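Local coordinates for N(G),N(G)-dimethylarginine dimethylaminohydrolase (Pseudomonas aeruginosa, PDB 3RHY), which hydrolyses N(omega),N(omega)-dimethyl-L-arginine and N(omega)-methyl-L-arginine to L-citrulline, releasing dimethylamine or methylamine, at residues 45-50 with 207-212. Sequence-based numbering, arbitrary orientation.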
loop_
_atom_site.group_PDB
_atom_site.type_symbol
_atom_site.label_atom_id
_atom_site.label_comp_id
_atom_site.label_asym_id
_atom_site.label_seq_id
_atom_site.Cartn_x
_atom_site.Cartn_y
_atom_site.Cartn_z
ATOM N N CYS A 45 -16.055 7.091 -1.214
ATOM C CA CYS A 45 -15.894 6.253 -0.039
ATOM C C CYS A 45 -16.057 6.926 1.322
ATOM O O CYS A 45 -15.612 6.396 2.339
ATOM C CB CYS A 45 -14.542 5.550 -0.139
ATOM S SG CYS A 45 -14.412 4.536 -1.656
ATOM N N ASP A 46 -16.715 8.081 1.338
ATOM C CA ASP A 46 -16.953 8.830 2.572
ATOM C C ASP A 46 -15.666 9.076 3.368
ATOM O O ASP A 46 -15.565 8.742 4.553
ATOM C CB ASP A 46 -17.989 8.112 3.455
ATOM C CG ASP A 46 -19.401 8.150 2.867
ATOM O OD1 ASP A 46 -19.896 9.255 2.543
ATOM O OD2 ASP A 46 -20.023 7.070 2.744
ATOM N N VAL A 47 -14.680 9.653 2.691
ATOM C CA VAL A 47 -13.397 9.994 3.286
ATOM C C VAL A 47 -13.001 11.290 2.603
ATOM O O VAL A 47 -13.529 11.610 1.534
ATOM C CB VAL A 47 -12.295 8.940 2.963
ATOM C CG1 VAL A 47 -12.536 7.659 3.744
ATOM C CG2 VAL A 47 -12.269 8.652 1.453
ATOM N N ASP A 48 -12.111 12.062 3.216
ATOM C CA ASP A 48 -11.662 13.258 2.532
ATOM C C ASP A 48 -10.341 12.871 1.895
ATOM O O ASP A 48 -9.666 11.950 2.361
ATOM C CB ASP A 48 -11.513 14.469 3.471
ATOM C CG ASP A 48 -10.785 14.149 4.763
ATOM O OD1 ASP A 48 -9.742 13.466 4.732
ATOM O OD2 ASP A 48 -11.259 14.613 5.820
ATOM N N ILE A 49 -9.991 13.554 0.813
ATOM C CA ILE A 49 -8.764 13.269 0.088
ATOM C C ILE A 49 -7.808 14.459 0.073
ATOM O O ILE A 49 -8.187 15.561 -0.315
ATOM C CB ILE A 49 -9.081 12.888 -1.376
ATOM C CG1 ILE A 49 -9.994 11.656 -1.403
ATOM C CG2 ILE A 49 -7.787 12.642 -2.149
ATOM C CD1 ILE A 49 -10.527 11.318 -2.782
ATOM N N THR A 50 -6.574 14.232 0.508
ATOM C CA THR A 50 -5.555 15.275 0.501
ATOM C C THR A 50 -4.643 14.897 -0.646
ATOM O O THR A 50 -3.810 13.997 -0.523
ATOM C CB THR A 50 -4.756 15.302 1.807
ATOM O OG1 THR A 50 -5.631 15.639 2.885
ATOM C CG2 THR A 50 -3.636 16.334 1.728
ATOM N N TRP A 207 -9.260 -2.159 0.791
ATOM C CA TRP A 207 -10.535 -2.068 1.466
ATOM C C TRP A 207 -10.637 -0.611 1.920
ATOM O O TRP A 207 -9.675 -0.054 2.456
ATOM C CB TRP A 207 -10.547 -2.994 2.684
ATOM C CG TRP A 207 -11.800 -2.914 3.505
ATOM C CD1 TRP A 207 -12.930 -3.670 3.359
ATOM C CD2 TRP A 207 -12.054 -2.018 4.597
ATOM N NE1 TRP A 207 -13.872 -3.305 4.292
ATOM C CE2 TRP A 207 -13.363 -2.293 5.067
ATOM C CE3 TRP A 207 -11.307 -1.011 5.225
ATOM C CZ2 TRP A 207 -13.938 -1.596 6.136
ATOM C CZ3 TRP A 207 -11.881 -0.316 6.290
ATOM C CH2 TRP A 207 -13.184 -0.614 6.734
ATOM N N VAL A 208 -11.788 0.004 1.681
ATOM C CA VAL A 208 -12.024 1.384 2.093
ATOM C C VAL A 208 -13.490 1.525 2.519
ATOM O O VAL A 208 -14.371 1.719 1.690
ATOM C CB VAL A 208 -11.715 2.400 0.946
ATOM C CG1 VAL A 208 -11.860 3.828 1.455
ATOM C CG2 VAL A 208 -10.306 2.190 0.419
ATOM N N ASN A 209 -13.741 1.413 3.818
ATOM C CA ASN A 209 -15.087 1.545 4.360
ATOM C C ASN A 209 -16.100 0.634 3.677
ATOM O O ASN A 209 -17.128 1.084 3.164
ATOM C CB ASN A 209 -15.533 3.009 4.277
ATOM C CG ASN A 209 -14.595 3.926 5.022
ATOM O OD1 ASN A 209 -13.981 3.515 5.999
ATOM N ND2 ASN A 209 -14.483 5.174 4.574
ATOM N N GLU A 210 -15.785 -0.658 3.686
ATOM C CA GLU A 210 -16.629 -1.695 3.103
ATOM C C GLU A 210 -16.607 -1.738 1.581
ATOM O O GLU A 210 -17.218 -2.627 0.975
ATOM C CB GLU A 210 -18.065 -1.565 3.620
ATOM C CG GLU A 210 -18.562 -2.816 4.321
ATOM C CD GLU A 210 -17.573 -3.348 5.345
ATOM O OE1 GLU A 210 -16.681 -4.140 4.970
ATOM O OE2 GLU A 210 -17.681 -2.963 6.526
ATOM N N ARG A 211 -15.931 -0.768 0.963
ATOM C CA ARG A 211 -15.785 -0.766 -0.490
ATOM C C ARG A 211 -14.442 -1.429 -0.712
ATOM O O ARG A 211 -13.577 -1.395 0.166
ATOM C CB ARG A 211 -15.707 0.639 -1.085
ATOM C CG ARG A 211 -17.000 1.424 -1.135
ATOM C CD ARG A 211 -17.269 2.115 0.176
ATOM N NE ARG A 211 -18.156 3.256 -0.008
ATOM C CZ ARG A 211 -18.701 3.947 0.988
ATOM N NH1 ARG A 211 -19.492 4.973 0.726
ATOM N NH2 ARG A 211 -18.464 3.598 2.243
ATOM N N VAL A 212 -14.277 -2.048 -1.871
ATOM C CA VAL A 212 -13.026 -2.692 -2.220
ATOM C C VAL A 212 -12.672 -2.201 -3.606
ATOM O O VAL A 212 -13.338 -2.556 -4.575
ATOM C CB VAL A 212 -13.145 -4.224 -2.281
ATOM C CG1 VAL A 212 -11.850 -4.814 -2.828
ATOM C CG2 VAL A 212 -13.423 -4.791 -0.897
#
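Asn209 and Arg211 reach from the type I' turn of a beta hairpin (Val208 to Arg211) to residues 45-47, the end of the loop that leads from helix 28-42 into strand 48-52; the contact joins two three-stranded sheets of the DDAH fold, a fivefold beta/alpha propeller. Asn209 ND2 donates to Cys45 O over 2.8 Å, almost head-on to the carbonyl (C=O...N 177°) and within the plane of its own amide. The other end of that amide, OD1, accepts from Phe2 N, so both ends are engaged and its flip is fixed. Val47 CG1 packs 3.3 Å from the same ND2. The Arg211 chain, bent at chi2, curls back along the turn until NH2 donates to Asn209 O at 3.0 Å, in the carbonyl plane. This internal bond helps to orient the guanidinium; Cys45 CA sits 3.6 Å above one face of the group, offset toward its rim. NH1 then forms a salt bridge with Asp46 OD2, meeting the carboxylate from above its plane, the two flat groups being 77° apart; Thr44 O accepts a further, weak bond from NH1. Next to these polar links, Cys45 SG lies 4.1 Å from Arg211 CG. Val208, also touching Leu42 of helix 28-42, completes the apolar part: its CG1, anti to the backbone N (chi1 -175°), meets Cys45 CB at 3.6 Å.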